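Local coordinates for oxidoreductase (Corynebacterium diphtheriae, PDB 3K1Y) that probably uses bound FMN to carry out redox reactions, as a flavoprotein of the NADPH-dependent FMN reductase family, at the interface of chains A and B and the interface of chains A and C. Residues are numbered along the deposited sequence; one frame, centred on the assembly and turned at random. Chains: chain A/B/C, oxidoreductase.

Contact 1: the interface of chains A and B. Residues chain A 98, 134, 138; chain B 134, 138.
Helix 135-146 of each chain, with the loop residue just ahead of it, meets its symmetry mate at the two-fold axis of the A/B interface of this flavodoxin-like protein, where A:Tyr138 packs on B:Tyr138. The two side chains run past each other in opposite directions, and each lays its CB methylene over the other's phenol ring. CB of A:Tyr138 lies over the centre of the B:Tyr138 ring, 3.9 Å from the centroid, and the twin contact has the same length. These are CH-pi contacts, and the CG atoms of the two tyrosines approach to 3.8 Å. Both tyrosines hold CG anti to the carbonyl carbon (chi1 -71° in A:Tyr138, -76° in B:Tyr138), which lays the ring across the dyad and leaves CB facing the partner. CB of A:Leu134 sits at the edge of the A:Tyr138 ring, in its plane, and CB of B:Leu134 does the same for B:Tyr138, which may help to fix the rings' rotation. A:Leu134 and B:Leu134 form a second antiparallel pair, packed with CB of A:Leu134 3.9 Å from CB of B:Leu134. A shared water links their backbone nitrogens, at 3.1 Å from A:Leu134 N and the same from B:Leu134 N. Farther out, B:Tyr138 reaches toward the loop of A:Ala98 with its phenol hydroxyl. A second water bridges the two groups, 2.7 Å from OH of B:Tyr138 and 2.7 Å from the carbonyl O of A:Ala98.

Contact 2: the interface of chains A and C. Residues chain A 21, 60, 64, 103; chain C 64, 67-68, 106.
Bends at chi2 and chi3 (-66° and -77°) turn the C:Met67 side chain so that its terminal methyl CE enters between A:Leu21 and A:Leu103, while A:Met64, extended through chi2 and bent at chi3 (-105°), swings its own methyl toward C:Met106. Every methionine here is a selenomethionine. CE of C:Met67 touches the CD2 branch of A:Leu21 at 3.5 Å, with the CD2 branch of A:Leu103 also against it. C:Met106 brings its CE to the helical backbone of A:Leu103, 3.4 Å from CA. The side chains of A:Met64 and C:Met106 reach toward each other tip to tip, CE of A:Met64 lying 3.8 Å from SE of C:Met106. The selenium of A:Met64 also rests against CB of C:Met64, a poorly ordered residue whose outer atoms are uncertain. A:Ile60 crosses the C:Met67 side chain nearer its base, its CD1 lying 3.9 Å from CB. C:Thr68 lies beside it, but its modelled approach is too close to be trusted. The patch thus lets flexible, polarisable side chains fit between branched ones, joining segment 60-68 and helix 102-110 of the two subunits in a hydrophobic seam that probably helps hold the deposited tetramer together.

Contact 3: the interface of chains A and B. Residues chain A 131-135; chain B 131, 133-134.
Hydrogen bonds come first: the hydroxyls of A:Ser133 and B:Ser133 each reach across the two-fold to the backbone carbonyl of the partner's arginine, B:Arg131 or A:Arg131. OG of B:Ser133 donates to O of A:Arg131 at 2.6 Å, approaching from above the carbonyl plane, 36° out of it. This OG lies between the backbone N and the carbonyl carbon (chi1 83°), which turns the hydroxyl toward the other chain. OG of A:Ser133 donates a hydrogen bond to O of B:Arg131 from a direction tilted 24° from that plane, but the two atoms are modelled unusually close and the length is doubtful. Water supplies the second kind of link. The molecule shared by the nitrogens of A:Leu134 and B:Leu134 also lies 2.8 Å from O of A:Arg131 and 2.9 Å from O of B:Arg131. The A:Arg131 carbonyl is therefore shared between a serine hydroxyl and this water. Apolar packing forms the third group. B:Leu134 crosses A:His132 at about a right angle, its CD1 branch 3.5 Å from CA of A:His132. The other branch, CD2, lies 3.9 Å from imidazole CD2 of A:His132. Behind this contact, CG of A:Arg131 covers one face of the A:His132 ring, and the guanidinium folds back over CE1, which probably steadies the imidazole. The patch lies in the loop between strand 120-127 and helix 135-146 of each chain, and reaches the helix start at A:Val135.

Contact 1: the interface of chains A and B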
loop_
_atom_site.group_PDB
_atom_site.type_symbol
_atom_site.label_atom_id
_atom_site.label_comp_id
_atom_site.label_asym_id
_atom_site.label_seq_id
_atom_site.Cartn_x
_atom_site.Cartn_y
_atom_site.Cartn_z
ATOM N N ALA A 98 10.953 -4.393 5.276
ATOM C CA ALA A 98 9.579 -4.671 4.851
ATOM C C ALA A 98 9.151 -4.212 3.462
ATOM O O ALA A 98 7.969 -3.959 3.217
ATOM C CB ALA A 98 8.599 -4.131 5.908
ATOM N N LEU A 134 2.902 -9.597 1.035
ATOM C CA LEU A 134 2.160 -8.515 0.377
ATOM C C LEU A 134 3.079 -7.397 -0.127
ATOM O O LEU A 134 2.610 -6.340 -0.559
ATOM C CB LEU A 134 1.081 -7.926 1.304
ATOM C CG LEU A 134 -0.090 -8.823 1.747
ATOM C CD1 LEU A 134 -1.053 -8.014 2.593
ATOM C CD2 LEU A 134 -0.816 -9.386 0.547
ATOM N N TYR A 138 1.741 -4.320 -2.889
ATOM C CA TYR A 138 1.733 -2.970 -2.344
ATOM C C TYR A 138 2.993 -2.158 -2.594
ATOM O O TYR A 138 3.010 -0.956 -2.331
ATOM C CB TYR A 138 1.442 -3.034 -0.844
ATOM C CG TYR A 138 0.020 -3.424 -0.547
ATOM C CD1 TYR A 138 -1.029 -2.574 -0.870
ATOM C CD2 TYR A 138 -0.282 -4.659 0.009
ATOM C CE1 TYR A 138 -2.349 -2.945 -0.656
ATOM C CE2 TYR A 138 -1.606 -5.043 0.231
ATOM C CZ TYR A 138 -2.629 -4.180 -0.109
ATOM O OH TYR A 138 -3.936 -4.560 0.066
ATOM N N LEU B 134 0.843 -7.727 6.305
ATOM C CA LEU B 134 1.013 -6.332 5.905
ATOM C C LEU B 134 -0.296 -5.586 5.636
ATOM O O LEU B 134 -0.289 -4.437 5.187
ATOM C CB LEU B 134 1.952 -6.235 4.693
ATOM C CG LEU B 134 3.404 -6.623 5.010
ATOM C CD1 LEU B 134 4.225 -6.708 3.732
ATOM C CD2 LEU B 134 4.011 -5.605 5.968
ATOM N N TYR B 138 -0.734 -1.337 5.407
ATOM C CA TYR B 138 -1.064 -0.931 4.049
ATOM C C TYR B 138 -2.542 -0.702 3.840
ATOM O O TYR B 138 -2.972 -0.299 2.753
ATOM C CB TYR B 138 -0.541 -1.964 3.046
ATOM C CG TYR B 138 0.950 -1.865 2.839
ATOM C CD1 TYR B 138 1.512 -0.757 2.202
ATOM C CD2 TYR B 138 1.804 -2.854 3.313
ATOM C CE1 TYR B 138 2.877 -0.635 2.046
ATOM C CE2 TYR B 138 3.186 -2.741 3.164
ATOM C CZ TYR B 138 3.713 -1.629 2.532
ATOM O OH TYR B 138 5.076 -1.506 2.405
HETATM O O HOH W 1 6.178 -2.517 4.627
HETATM O O HOH W 2 2.014 -9.392 3.987
#

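Contact 2: the interface of chains A and C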
loop_
_atom_site.group_PDB
_atom_site.type_symbol
_atom_site.label_atom_id
_atom_site.label_comp_id
_atom_site.label_asym_id
_atom_site.label_seq_id
_atom_site.Cartn_x
_atom_site.Cartn_y
_atom_site.Cartn_z
ATOM N N LEU A 21 22.056 -9.725 -2.413
ATOM C CA LEU A 21 23.413 -9.346 -2.055
ATOM C C LEU A 21 24.242 -10.447 -1.397
ATOM O O LEU A 21 25.411 -10.228 -1.091
ATOM C CB LEU A 21 23.382 -8.120 -1.137
ATOM C CG LEU A 21 23.289 -6.731 -1.783
ATOM C CD1 LEU A 21 22.409 -6.758 -3.012
ATOM C CD2 LEU A 21 22.758 -5.740 -0.755
ATOM N N ILE A 60 26.780 -1.960 -8.835
ATOM C CA ILE A 60 26.844 -0.892 -7.848
ATOM C C ILE A 60 27.598 0.350 -8.340
ATOM O O ILE A 60 27.077 1.461 -8.270
ATOM C CB ILE A 60 27.433 -1.410 -6.530
ATOM C CG1 ILE A 60 26.553 -2.551 -5.999
ATOM C CG2 ILE A 60 27.476 -0.287 -5.507
ATOM C CD1 ILE A 60 27.084 -3.231 -4.759
HETATM N N MSE A 64 25.624 3.778 -8.986
HETATM C CA MSE A 64 25.868 4.972 -8.207
HETATM C C MSE A 64 26.768 5.994 -8.895
HETATM O O MSE A 64 27.249 6.933 -8.265
HETATM C CB MSE A 64 26.360 4.589 -6.807
HETATM C CG MSE A 64 25.173 4.316 -5.856
HETATM SE SE MSE A 64 25.499 3.430 -4.307
HETATM C CE MSE A 64 24.830 1.836 -4.669
ATOM N N LEU A 103 18.539 -0.609 -3.418
ATOM C CA LEU A 103 19.325 -0.861 -4.622
ATOM C C LEU A 103 18.413 -1.268 -5.784
ATOM O O LEU A 103 18.620 -0.866 -6.931
ATOM C CB LEU A 103 20.364 -1.953 -4.362
ATOM C CG LEU A 103 21.242 -2.371 -5.552
ATOM C CD1 LEU A 103 22.142 -1.212 -5.965
ATOM C CD2 LEU A 103 22.079 -3.602 -5.168
HETATM N N MSE C 64 27.428 3.113 -0.866
HETATM C CA MSE C 64 27.839 2.154 -1.881
HETATM C C MSE C 64 28.701 1.077 -1.234
HETATM O O MSE C 64 28.518 -0.112 -1.476
HETATM C CB MSE C 64 28.644 2.865 -2.976
HETATM C CG MSE C 64 29.075 1.967 -4.133
HETATM SE SE MSE C 64 30.994 1.857 -4.466
HETATM C CE MSE C 64 31.403 0.236 -3.500
HETATM N N MSE C 67 27.161 -1.649 0.666
HETATM C CA MSE C 67 26.403 -2.605 -0.135
HETATM C C MSE C 67 27.289 -3.747 -0.620
HETATM O O MSE C 67 26.884 -4.905 -0.599
HETATM C CB MSE C 67 25.753 -1.912 -1.336
HETATM C CG MSE C 67 24.617 -0.943 -0.992
HETATM SE SE MSE C 67 23.025 -1.773 -0.238
HETATM C CE MSE C 67 22.258 -2.487 -1.858
ATOM N N THR C 68 28.500 -3.414 -1.051
ATOM C CA THR C 68 29.451 -4.412 -1.541
ATOM C C THR C 68 30.222 -5.010 -0.369
ATOM O O THR C 68 30.688 -6.144 -0.428
ATOM C CB THR C 68 30.473 -3.796 -2.502
ATOM O OG1 THR C 68 31.560 -3.254 -1.748
ATOM C CG2 THR C 68 29.838 -2.688 -3.312
HETATM N N MSE C 106 17.935 3.090 0.755
HETATM C CA MSE C 106 19.233 2.464 0.993
HETATM C C MSE C 106 19.839 2.822 2.348
HETATM O O MSE C 106 20.448 1.982 3.003
HETATM C CB MSE C 106 20.211 2.845 -0.119
HETATM C CG MSE C 106 21.440 1.964 -0.150
HETATM SE SE MSE C 106 22.475 2.167 -1.761
HETATM C CE MSE C 106 21.185 1.521 -3.046
#

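Contact 3: the interface of chains A and B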
loop_
_atom_site.group_PDB
_atom_site.type_symbol
_atom_site.label_atom_id
_atom_site.label_comp_id
_atom_site.label_asym_id
_atom_site.label_seq_id
_atom_site.Cartn_x
_atom_site.Cartn_y
_atom_site.Cartn_z
ATOM N N ARG A 131 5.437 -13.628 6.000
ATOM C CA ARG A 131 4.701 -12.538 6.638
ATOM C C ARG A 131 4.656 -11.259 5.802
ATOM O O ARG A 131 3.701 -10.490 5.889
ATOM C CB ARG A 131 5.257 -12.256 8.047
ATOM C CG ARG A 131 6.674 -11.704 8.130
ATOM C CD ARG A 131 7.229 -11.960 9.538
ATOM N NE ARG A 131 8.091 -10.889 10.033
ATOM C CZ ARG A 131 9.373 -10.726 9.712
ATOM N NH1 ARG A 131 9.983 -11.574 8.882
ATOM N NH2 ARG A 131 10.050 -9.705 10.230
ATOM N N HIS A 132 5.675 -11.056 4.975
ATOM C CA HIS A 132 5.755 -9.876 4.124
ATOM C C HIS A 132 5.405 -10.161 2.656
ATOM O O HIS A 132 5.754 -9.386 1.763
ATOM C CB HIS A 132 7.165 -9.277 4.224
ATOM C CG HIS A 132 7.497 -8.759 5.589
ATOM N ND1 HIS A 132 8.789 -8.685 6.067
ATOM C CD2 HIS A 132 6.701 -8.298 6.583
ATOM C CE1 HIS A 132 8.772 -8.205 7.296
ATOM N NE2 HIS A 132 7.517 -7.961 7.633
ATOM N N SER A 133 4.697 -11.253 2.399
ATOM C CA SER A 133 4.360 -11.572 1.021
ATOM C C SER A 133 3.597 -10.461 0.299
ATOM O O SER A 133 3.651 -10.375 -0.928
ATOM C CB SER A 133 3.575 -12.886 0.942
ATOM O OG SER A 133 2.308 -12.768 1.556
ATOM N N LEU A 134 2.902 -9.597 1.035
ATOM C CA LEU A 134 2.160 -8.515 0.377
ATOM C C LEU A 134 3.079 -7.397 -0.127
ATOM O O LEU A 134 2.610 -6.340 -0.559
ATOM C CB LEU A 134 1.081 -7.926 1.304
ATOM C CG LEU A 134 -0.090 -8.823 1.747
ATOM C CD1 LEU A 134 -1.053 -8.014 2.593
ATOM C CD2 LEU A 134 -0.816 -9.386 0.547
ATOM N N VAL A 135 4.386 -7.621 -0.065
ATOM C CA VAL A 135 5.321 -6.627 -0.572
ATOM C C VAL A 135 5.150 -6.592 -2.088
ATOM O O VAL A 135 5.500 -5.616 -2.743
ATOM C CB VAL A 135 6.787 -6.981 -0.250
ATOM C CG1 VAL A 135 7.183 -8.274 -0.957
ATOM C CG2 VAL A 135 7.689 -5.846 -0.683
ATOM N N ARG B 131 0.735 -14.733 5.794
ATOM C CA ARG B 131 1.035 -14.181 4.475
ATOM C C ARG B 131 0.437 -12.800 4.228
ATOM O O ARG B 131 0.981 -12.012 3.451
ATOM C CB ARG B 131 0.606 -15.156 3.363
ATOM C CG ARG B 131 -0.789 -15.732 3.498
ATOM C CD ARG B 131 -0.924 -17.033 2.704
ATOM N NE ARG B 131 -1.660 -16.859 1.453
ATOM C CZ ARG B 131 -2.986 -16.823 1.357
ATOM N NH1 ARG B 131 -3.738 -16.953 2.443
ATOM N NH2 ARG B 131 -3.559 -16.654 0.174
ATOM N N SER B 133 -0.079 -10.399 6.696
ATOM C CA SER B 133 0.150 -9.514 7.832
ATOM C C SER B 133 0.289 -8.029 7.473
ATOM O O SER B 133 -0.109 -7.164 8.249
ATOM C CB SER B 133 1.382 -9.970 8.624
ATOM O OG SER B 133 2.581 -9.491 8.036
ATOM N N LEU B 134 0.843 -7.727 6.305
ATOM C CA LEU B 134 1.013 -6.332 5.905
ATOM C C LEU B 134 -0.296 -5.586 5.636
ATOM O O LEU B 134 -0.289 -4.437 5.187
ATOM C CB LEU B 134 1.952 -6.235 4.693
ATOM C CG LEU B 134 3.404 -6.623 5.010
ATOM C CD1 LEU B 134 4.225 -6.708 3.732
ATOM C CD2 LEU B 134 4.011 -5.605 5.968
HETATM O O HOH W 3 2.014 -9.392 3.987
#

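Contacts 1 and 3 are two parts of one A/B interface: their C-alpha centres are about 5 Å apart, and both include A:Leu134 and B:Leu134. Contact 1 extends into helix 135-146 and adds the loop of A:Ala98, whereas contact 3 lies mainly in the loop before the helix, ending at its first residue, so this short stretch supplies both aromatic packing and polar links. Contact 2 lies on a separate A/C surface, its C-alpha centre about 23 Å from that of contact 1 and about 24 Å from that of contact 3. Chain A thus touches two partners at once in the deposited four-copy assembly, which may or may not be the biological form.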